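Local coordinates for protein enoyl-CoA hydratase/isomerase (Mycobacterium abscessus, PDB 3QXZ) that probably hydrates 2-enoyl-CoA thioesters or shifts the double bond of enoyl-CoA esters in fatty acid metabolism, at residues 54-59 / 188-193; 29-34 / 88-93; 203-208 / 243-248. All coordinates share one frame; numbering follows the deposited sequence.

Interaction 1 of 3, residues 54-59 / 188-193; sequences VIVLTG and KVLGAA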
loop_
_atom_site.group_PDB
_atom_site.type_symbol
_atom_site.label_atom_id
_atom_site.label_comp_id
_atom_site.label_asym_id
_atom_site.label_seq_id
_atom_site.Cartn_x
_atom_site.Cartn_y
_atom_site.Cartn_z
ATOM N N VAL A 54 6.500 24.297 -7.668
ATOM C CA VAL A 54 6.774 23.248 -6.671
ATOM C C VAL A 54 7.108 23.936 -5.362
ATOM O O VAL A 54 7.759 24.998 -5.359
ATOM C CB VAL A 54 7.997 22.353 -7.069
ATOM C CG1 VAL A 54 8.216 21.226 -6.064
ATOM C CG2 VAL A 54 7.860 21.788 -8.452
ATOM N N ILE A 55 6.685 23.309 -4.264
ATOM C CA ILE A 55 7.032 23.740 -2.919
ATOM C C ILE A 55 7.934 22.690 -2.283
ATOM O O ILE A 55 7.609 21.495 -2.298
ATOM C CB ILE A 55 5.769 23.924 -2.058
ATOM C CG1 ILE A 55 4.847 24.985 -2.665
ATOM C CG2 ILE A 55 6.139 24.258 -0.603
ATOM C CD1 ILE A 55 3.372 24.879 -2.234
ATOM N N VAL A 56 9.060 23.130 -1.733
ATOM C CA VAL A 56 9.953 22.253 -0.957
ATOM C C VAL A 56 9.893 22.674 0.497
ATOM O O VAL A 56 10.105 23.848 0.796
ATOM C CB VAL A 56 11.407 22.309 -1.491
ATOM C CG1 VAL A 56 12.358 21.463 -0.626
ATOM C CG2 VAL A 56 11.454 21.837 -2.945
ATOM N N LEU A 57 9.577 21.730 1.384
ATOM C CA LEU A 57 9.561 21.945 2.830
ATOM C C LEU A 57 10.794 21.319 3.474
ATOM O O LEU A 57 11.106 20.140 3.239
ATOM C CB LEU A 57 8.284 21.344 3.428
ATOM C CG LEU A 57 8.106 21.524 4.941
ATOM C CD1 LEU A 57 7.999 22.990 5.360
ATOM C CD2 LEU A 57 6.857 20.741 5.361
ATOM N N THR A 58 11.509 22.102 4.287
ATOM C CA THR A 58 12.750 21.634 4.896
ATOM C C THR A 58 12.944 22.277 6.270
ATOM O O THR A 58 12.166 23.153 6.643
ATOM C CB THR A 58 13.943 21.873 3.937
ATOM O OG1 THR A 58 15.009 20.986 4.261
ATOM C CG2 THR A 58 14.409 23.330 3.941
ATOM N N GLY A 59 13.935 21.804 7.028
ATOM C CA GLY A 59 14.239 22.386 8.344
ATOM C C GLY A 59 15.628 22.983 8.435
ATOM O O GLY A 59 16.548 22.578 7.729
ATOM N N LYS A 188 23.121 16.191 1.712
ATOM C CA LYS A 188 22.764 16.000 0.310
ATOM C C LYS A 188 21.237 16.069 0.092
ATOM O O LYS A 188 20.770 16.189 -1.036
ATOM C CB LYS A 188 23.287 14.643 -0.188
ATOM C CG LYS A 188 24.832 14.491 -0.180
ATOM C CD LYS A 188 25.488 15.441 -1.180
ATOM C CE LYS A 188 27.014 15.356 -1.141
ATOM N NZ LYS A 188 27.616 16.383 -2.043
ATOM N N VAL A 189 20.469 16.026 1.172
ATOM C CA VAL A 189 18.997 15.906 1.060
ATOM C C VAL A 189 18.331 17.106 0.375
ATOM O O VAL A 189 17.555 16.925 -0.586
ATOM C CB VAL A 189 18.370 15.673 2.453
ATOM C CG1 VAL A 189 16.842 15.795 2.395
ATOM C CG2 VAL A 189 18.752 14.282 2.994
ATOM N N LEU A 190 18.623 18.320 0.839
ATOM C CA LEU A 190 17.985 19.494 0.270
ATOM C C LEU A 190 18.350 19.678 -1.198
ATOM O O LEU A 190 17.488 19.967 -2.025
ATOM C CB LEU A 190 18.301 20.754 1.089
ATOM C CG LEU A 190 17.658 22.062 0.597
ATOM C CD1 LEU A 190 16.119 21.979 0.433
ATOM C CD2 LEU A 190 18.064 23.222 1.536
ATOM N N GLY A 191 19.629 19.499 -1.539
ATOM C CA GLY A 191 20.067 19.612 -2.926
ATOM C C GLY A 191 19.355 18.628 -3.840
ATOM O O GLY A 191 18.998 18.971 -4.965
ATOM N N ALA A 192 19.146 17.396 -3.368
ATOM C CA ALA A 192 18.423 16.414 -4.177
ATOM C C ALA A 192 16.964 16.835 -4.372
ATOM O O ALA A 192 16.415 16.713 -5.466
ATOM C CB ALA A 192 18.496 15.021 -3.551
ATOM N N ALA A 193 16.339 17.338 -3.313
ATOM C CA ALA A 193 14.961 17.810 -3.405
ATOM C C ALA A 193 14.840 18.979 -4.401
ATOM O O ALA A 193 13.905 19.034 -5.213
ATOM C CB ALA A 193 14.441 18.199 -2.028
#
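V56 CG1 meets both L190 and A193 of the helix, and with A193 it makes the buried part of this contact, while L190 gives the shortest approach. That one methyl does the touching on the strand side: CG1 of V56 lies 3.9 Å from CD1 of L190 and 4.1 Å from CB of A193, so it meets two residues three positions apart on the helix, almost one turn. V56 holds CG1 anti to its own backbone N (chi1 176°), and the branch reaches toward the helix while the other methyl is turned aside. The two backbones run antiparallel, at 174°, with their axes 9.8 Å apart, the usual spacing for a helix packed on a sheet. In the crotonase fold this is a helix laid along one face of the central sheet. Here helix 186-203 extends past strand 54-59, since A193 also packs on I102 and A104 of strand 101-105, and V189 and A192 reach strand 122-126. On the other face of the sheet, I55 and L57 pack against helix 33-48. Toward G59 the fit is looser. CD1 of L190 hangs beside T58 and is 4.1 Å from its OG1, with CB and CG2 of T58 about equally near, so the methyl comes up broadside to the threonine and not against a single atom. The two side chains meet at about a right angle. The hydroxyl is spoken for within the sheet, through a hydrogen bond from T58 OG1 to the A104 carbonyl. L190 keeps part of its surface open to solvent, whereas V56, T58 and A193 are buried.

Interaction 2 of 3, residues 29-34 / 88-93; sequences NSFTVE and SPVQPA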
loop_
_atom_site.group_PDB
_atom_site.type_symbol
_atom_site.label_atom_id
_atom_site.label_comp_id
_atom_site.label_asym_id
_atom_site.label_seq_id
_atom_site.Cartn_x
_atom_site.Cartn_y
_atom_site.Cartn_z
ATOM N N ASN A 29 13.808 22.993 15.681
ATOM C CA ASN A 29 12.656 23.407 14.879
ATOM C C ASN A 29 11.358 22.810 15.398
ATOM O O ASN A 29 10.550 22.322 14.612
ATOM C CB ASN A 29 12.863 23.094 13.375
ATOM C CG ASN A 29 14.282 23.367 12.904
ATOM O OD1 ASN A 29 14.905 24.377 13.287
ATOM N ND2 ASN A 29 14.818 22.472 12.081
ATOM N N SER A 30 11.145 22.873 16.713
ATOM C CA SER A 30 9.936 22.310 17.318
ATOM C C SER A 30 8.673 22.898 16.711
ATOM O O SER A 30 8.651 24.046 16.258
ATOM C CB SER A 30 9.921 22.514 18.836
ATOM O OG SER A 30 9.862 23.899 19.139
ATOM N N PHE A 31 7.626 22.079 16.674
ATOM C CA PHE A 31 6.335 22.512 16.189
ATOM C C PHE A 31 5.614 23.326 17.247
ATOM O O PHE A 31 5.621 22.980 18.435
ATOM C CB PHE A 31 5.469 21.313 15.797
ATOM C CG PHE A 31 4.180 21.706 15.158
ATOM C CD1 PHE A 31 4.147 22.055 13.804
ATOM C CD2 PHE A 31 3.008 21.756 15.897
ATOM C CE1 PHE A 31 2.967 22.454 13.205
ATOM C CE2 PHE A 31 1.812 22.156 15.301
ATOM C CZ PHE A 31 1.804 22.495 13.944
ATOM N N THR A 32 4.985 24.404 16.796
ATOM C CA THR A 32 4.131 25.239 17.634
ATOM C C THR A 32 2.838 25.528 16.898
ATOM O O THR A 32 2.780 25.443 15.660
ATOM C CB THR A 32 4.787 26.603 17.975
ATOM O OG1 THR A 32 4.903 27.388 16.783
ATOM C CG2 THR A 32 6.174 26.415 18.636
ATOM N N VAL A 33 1.817 25.933 17.648
ATOM C CA VAL A 33 0.519 26.272 17.078
ATOM C C VAL A 33 0.673 27.370 16.033
ATOM O O VAL A 33 0.140 27.259 14.920
ATOM C CB VAL A 33 -0.467 26.748 18.176
ATOM C CG1 VAL A 33 -1.801 27.145 17.554
ATOM C CG2 VAL A 33 -0.670 25.671 19.231
ATOM N N GLU A 34 1.423 28.409 16.377
ATOM C CA GLU A 34 1.660 29.509 15.440
ATOM C C GLU A 34 2.398 29.064 14.177
ATOM O O GLU A 34 2.057 29.503 13.076
ATOM C CB GLU A 34 2.365 30.697 16.126
ATOM C CG GLU A 34 2.587 31.924 15.222
ATOM C CD GLU A 34 1.304 32.567 14.704
ATOM O OE1 GLU A 34 0.227 32.402 15.311
ATOM O OE2 GLU A 34 1.378 33.262 13.675
ATOM N N SER A 88 -5.443 18.453 13.513
ATOM C CA SER A 88 -4.893 18.817 12.201
ATOM C C SER A 88 -4.537 20.321 12.209
ATOM O O SER A 88 -5.294 21.142 11.692
ATOM C CB SER A 88 -5.888 18.502 11.086
ATOM O OG SER A 88 -5.938 17.099 10.836
ATOM N N PRO A 89 -3.387 20.675 12.796
ATOM C CA PRO A 89 -3.035 22.097 12.993
ATOM C C PRO A 89 -2.456 22.790 11.754
ATOM O O PRO A 89 -2.134 23.987 11.809
ATOM C CB PRO A 89 -1.976 22.026 14.079
ATOM C CG PRO A 89 -1.295 20.726 13.835
ATOM C CD PRO A 89 -2.412 19.790 13.456
ATOM N N VAL A 90 -2.343 22.074 10.640
ATOM C CA VAL A 90 -1.896 22.680 9.389
ATOM C C VAL A 90 -2.984 22.463 8.355
ATOM O O VAL A 90 -3.257 21.312 7.975
ATOM C CB VAL A 90 -0.556 22.093 8.913
ATOM C CG1 VAL A 90 -0.190 22.647 7.538
ATOM C CG2 VAL A 90 0.536 22.384 9.922
ATOM N N GLN A 91 -3.623 23.545 7.935
ATOM C CA GLN A 91 -4.712 23.505 6.974
ATOM C C GLN A 91 -4.534 24.683 6.016
ATOM O O GLN A 91 -4.310 25.817 6.451
ATOM C CB GLN A 91 -6.065 23.575 7.697
ATOM C CG GLN A 91 -6.307 22.364 8.611
ATOM C CD GLN A 91 -7.635 22.418 9.335
ATOM O OE1 GLN A 91 -8.670 22.704 8.737
ATOM N NE2 GLN A 91 -7.616 22.121 10.631
ATOM N N PRO A 92 -4.587 24.432 4.697
ATOM C CA PRO A 92 -4.786 23.132 4.059
ATOM C C PRO A 92 -3.575 22.227 4.232
ATOM O O PRO A 92 -2.451 22.710 4.509
ATOM C CB PRO A 92 -4.919 23.496 2.581
ATOM C CG PRO A 92 -4.101 24.722 2.434
ATOM C CD PRO A 92 -4.398 25.497 3.703
ATOM N N ALA A 93 -3.807 20.934 4.063
ATOM C CA ALA A 93 -2.729 19.928 4.071
ATOM C C ALA A 93 -2.050 19.995 2.701
ATOM O O ALA A 93 -2.666 20.356 1.695
ATOM C CB ALA A 93 -3.293 18.558 4.291
HETATM O O HOH W 1 -1.828 25.433 14.402
#
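The ring of F31 meets P89 obliquely and has V90 at its edge. P89 CG is the nearer neighbour, 3.6 Å from F31 CZ, with CE2 almost as close, so the CG corner of the proline comes up obliquely to the CZ-CE2 end of the phenyl. V90 CG2 lies near the ring plane, 4.1 Å from F31 CE1. CG of F31 is anti to its backbone N (chi1 -174°), which carries the ring across to the 88-93 loop. I112 and L116 of helix 112-117 add further packing to the ring, and a backbone hydrogen bond links F31 to G67. In crotonase relatives the loop around that glycine and the start of the helix equivalent to 112-117 supply the amides of the oxyanion hole, so the ring probably packs behind the active site. Just beyond F31, T32 is the N-cap of helix 33-48, its OG1 bonding L35 N. A water then bridges the two backbones, donating to V33 O at 2.7 Å and to P89 O at 3.0 Å. Within the 88-93 loop, Q91 NE2 donates to S88 O over 2.7 Å, nearly straight at 167° and in the carbonyl plane.

Interaction 3 of 3, residues 203-208 / 243-248; sequences NVAPES and SQDAAE. With EDO (1,2-ethanediol), chain H.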
loop_
_atom_site.group_PDB
_atom_site.type_symbol
_atom_site.label_atom_id
_atom_site.label_comp_id
_atom_site.label_asym_id
_atom_site.label_seq_id
_atom_site.Cartn_x
_atom_site.Cartn_y
_atom_site.Cartn_z
ATOM N N ASN A 203 10.376 20.850 -16.735
ATOM C CA ASN A 203 10.032 19.816 -17.704
ATOM C C ASN A 203 8.672 19.175 -17.572
ATOM O O ASN A 203 8.310 18.352 -18.419
ATOM C CB ASN A 203 11.106 18.734 -17.708
ATOM C CG ASN A 203 12.432 19.275 -18.170
ATOM O OD1 ASN A 203 12.521 19.883 -19.236
ATOM N ND2 ASN A 203 13.449 19.104 -17.360
ATOM N N VAL A 204 7.910 19.570 -16.550
ATOM C CA VAL A 204 6.561 19.019 -16.349
ATOM C C VAL A 204 5.546 20.139 -16.561
ATOM O O VAL A 204 5.691 21.234 -16.011
ATOM C CB VAL A 204 6.428 18.409 -14.937
ATOM C CG1 VAL A 204 4.962 18.040 -14.619
ATOM C CG2 VAL A 204 7.366 17.195 -14.790
ATOM N N ALA A 205 4.529 19.892 -17.380
ATOM C CA ALA A 205 3.557 20.952 -17.694
ATOM C C ALA A 205 2.774 21.347 -16.432
ATOM O O ALA A 205 2.418 20.474 -15.630
ATOM C CB ALA A 205 2.602 20.509 -18.793
ATOM N N PRO A 206 2.488 22.648 -16.240
ATOM C CA PRO A 206 1.816 23.076 -14.990
ATOM C C PRO A 206 0.453 22.430 -14.777
ATOM O O PRO A 206 0.169 21.926 -13.678
ATOM C CB PRO A 206 1.687 24.606 -15.136
ATOM C CG PRO A 206 2.207 24.949 -16.495
ATOM C CD PRO A 206 2.908 23.782 -17.091
ATOM N N GLU A 207 -0.394 22.411 -15.804
ATOM C CA GLU A 207 -1.724 21.834 -15.640
ATOM C C GLU A 207 -1.650 20.309 -15.526
ATOM O O GLU A 207 -2.468 19.687 -14.836
ATOM C CB GLU A 207 -2.678 22.289 -16.760
ATOM C CG GLU A 207 -4.150 22.038 -16.449
ATOM C CD GLU A 207 -4.724 22.860 -15.299
ATOM O OE1 GLU A 207 -4.071 23.804 -14.789
ATOM O OE2 GLU A 207 -5.861 22.551 -14.911
ATOM N N SER A 208 -0.700 19.684 -16.221
ATOM C CA SER A 208 -0.486 18.237 -16.087
ATOM C C SER A 208 -0.189 17.867 -14.623
ATOM O O SER A 208 -0.796 16.930 -14.070
ATOM C CB SER A 208 0.692 17.813 -16.968
ATOM O OG SER A 208 0.365 17.938 -18.342
ATOM N N SER A 243 -5.536 22.169 -24.697
ATOM C CA SER A 243 -4.562 23.241 -24.438
ATOM C C SER A 243 -3.301 23.014 -25.233
ATOM O O SER A 243 -2.867 21.887 -25.452
ATOM C CB SER A 243 -4.208 23.326 -22.943
ATOM O OG SER A 243 -2.908 23.924 -22.752
ATOM N N GLN A 244 -2.707 24.120 -25.682
ATOM C CA GLN A 244 -1.481 24.050 -26.470
ATOM C C GLN A 244 -0.287 23.372 -25.805
ATOM O O GLN A 244 0.606 22.880 -26.503
ATOM C CB GLN A 244 -1.089 25.445 -26.981
ATOM C CG GLN A 244 -2.030 26.007 -28.097
ATOM C CD GLN A 244 -1.794 25.376 -29.456
ATOM O OE1 GLN A 244 -0.695 24.911 -29.762
ATOM N NE2 GLN A 244 -2.823 25.361 -30.294
ATOM N N ASP A 245 -0.282 23.291 -24.469
ATOM C CA ASP A 245 0.833 22.594 -23.802
ATOM C C ASP A 245 0.929 21.112 -24.234
ATOM O O ASP A 245 2.021 20.551 -24.268
ATOM C CB ASP A 245 0.772 22.711 -22.278
ATOM C CG ASP A 245 1.246 24.064 -21.778
ATOM O OD1 ASP A 245 1.716 24.896 -22.602
ATOM O OD2 ASP A 245 1.206 24.309 -20.558
ATOM N N ALA A 246 -0.196 20.506 -24.616
ATOM C CA ALA A 246 -0.188 19.116 -25.073
ATOM C C ALA A 246 0.522 18.943 -26.411
ATOM O O ALA A 246 1.011 17.848 -26.725
ATOM C CB ALA A 246 -1.608 18.530 -25.120
ATOM N N ALA A 247 0.576 20.022 -27.191
ATOM C CA ALA A 247 1.340 19.987 -28.444
ATOM C C ALA A 247 2.778 20.424 -28.214
ATOM O O ALA A 247 3.697 19.911 -28.873
ATOM C CB ALA A 247 0.676 20.855 -29.483
ATOM N N GLU A 248 2.976 21.353 -27.286
ATOM C CA GLU A 248 4.309 21.875 -26.985
ATOM C C GLU A 248 5.269 20.833 -26.385
ATOM O O GLU A 248 6.463 20.820 -26.677
ATOM C CB GLU A 248 4.205 23.097 -26.062
ATOM C CG GLU A 248 5.548 23.678 -25.561
ATOM C CD GLU A 248 6.503 24.197 -26.661
ATOM O OE1 GLU A 248 6.214 24.146 -27.880
ATOM O OE2 GLU A 248 7.593 24.629 -26.262
HETATM C C1 EDO H . 0.513 23.444 -10.326
HETATM O O1 EDO H . 1.092 22.252 -10.858
HETATM C C2 EDO H . 1.668 24.393 -10.055
HETATM O O2 EDO H . 2.239 24.880 -11.294
HETATM O O HOH W 2 -0.163 23.004 -18.642
#
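D245 turns its carboxylate toward the start of helix 206-222, where it meets P206 at about a right angle. The nearest pair is D245 OD2 and P206 CD, 3.9 Å apart, and the methyl of A205 stands a little farther off. With CG anti to its carbonyl carbon (chi1 -78°), D245 sends the acid group toward that helix start. No direct hydrogen bond joins the two segments; a water does the work, donating to D245 OD2 at 2.7 Å and accepting from E207 N at 2.9 Å. A205 is the N-cap of that helix, and the carboxylate, by way of the water, probably feels the favourable pull of the helix N terminus. Its oxygens are gripped further by the C-terminal tail: OD1 by A262 N, OD2 by G263 N, while W261 packs on A205, P206 and D245. The second helix start has its own capping bond, D245 N to S243 OG at 3.2 Å. P206 O accepts at 3.0 Å from O1 of a 1,2-ethanediol, probably from the crystallisation liquor, which is also hydrogen-bonded to R53 NE. A205 and S208 also face the third subunit, S208 OG bonding to V140 O there, which places the contact in the C-terminal helical region through which crotonase-family subunits pack into trimers.

In the fold
From the N terminus, the chain first passes 29-34, then runs along helix 33-48 into strand 54-59. The 88-93 loop comes back to close interaction 2, spanning 53 residues; strand 54-59 has meanwhile opened interaction 1, which closes only at helix 186-203, after 128 residues. The two therefore cross, and they touch where N29 ND2 packs 3.8 Å from G59 C. Interaction 3 follows in series, closing the 34-residue, mostly helical excursion between 203-208 and 243-248. It lies on the opposite side of the chain's centre from interaction 2. Together they link the loops beside helix 33-48, the central sheet and the C-terminal helices.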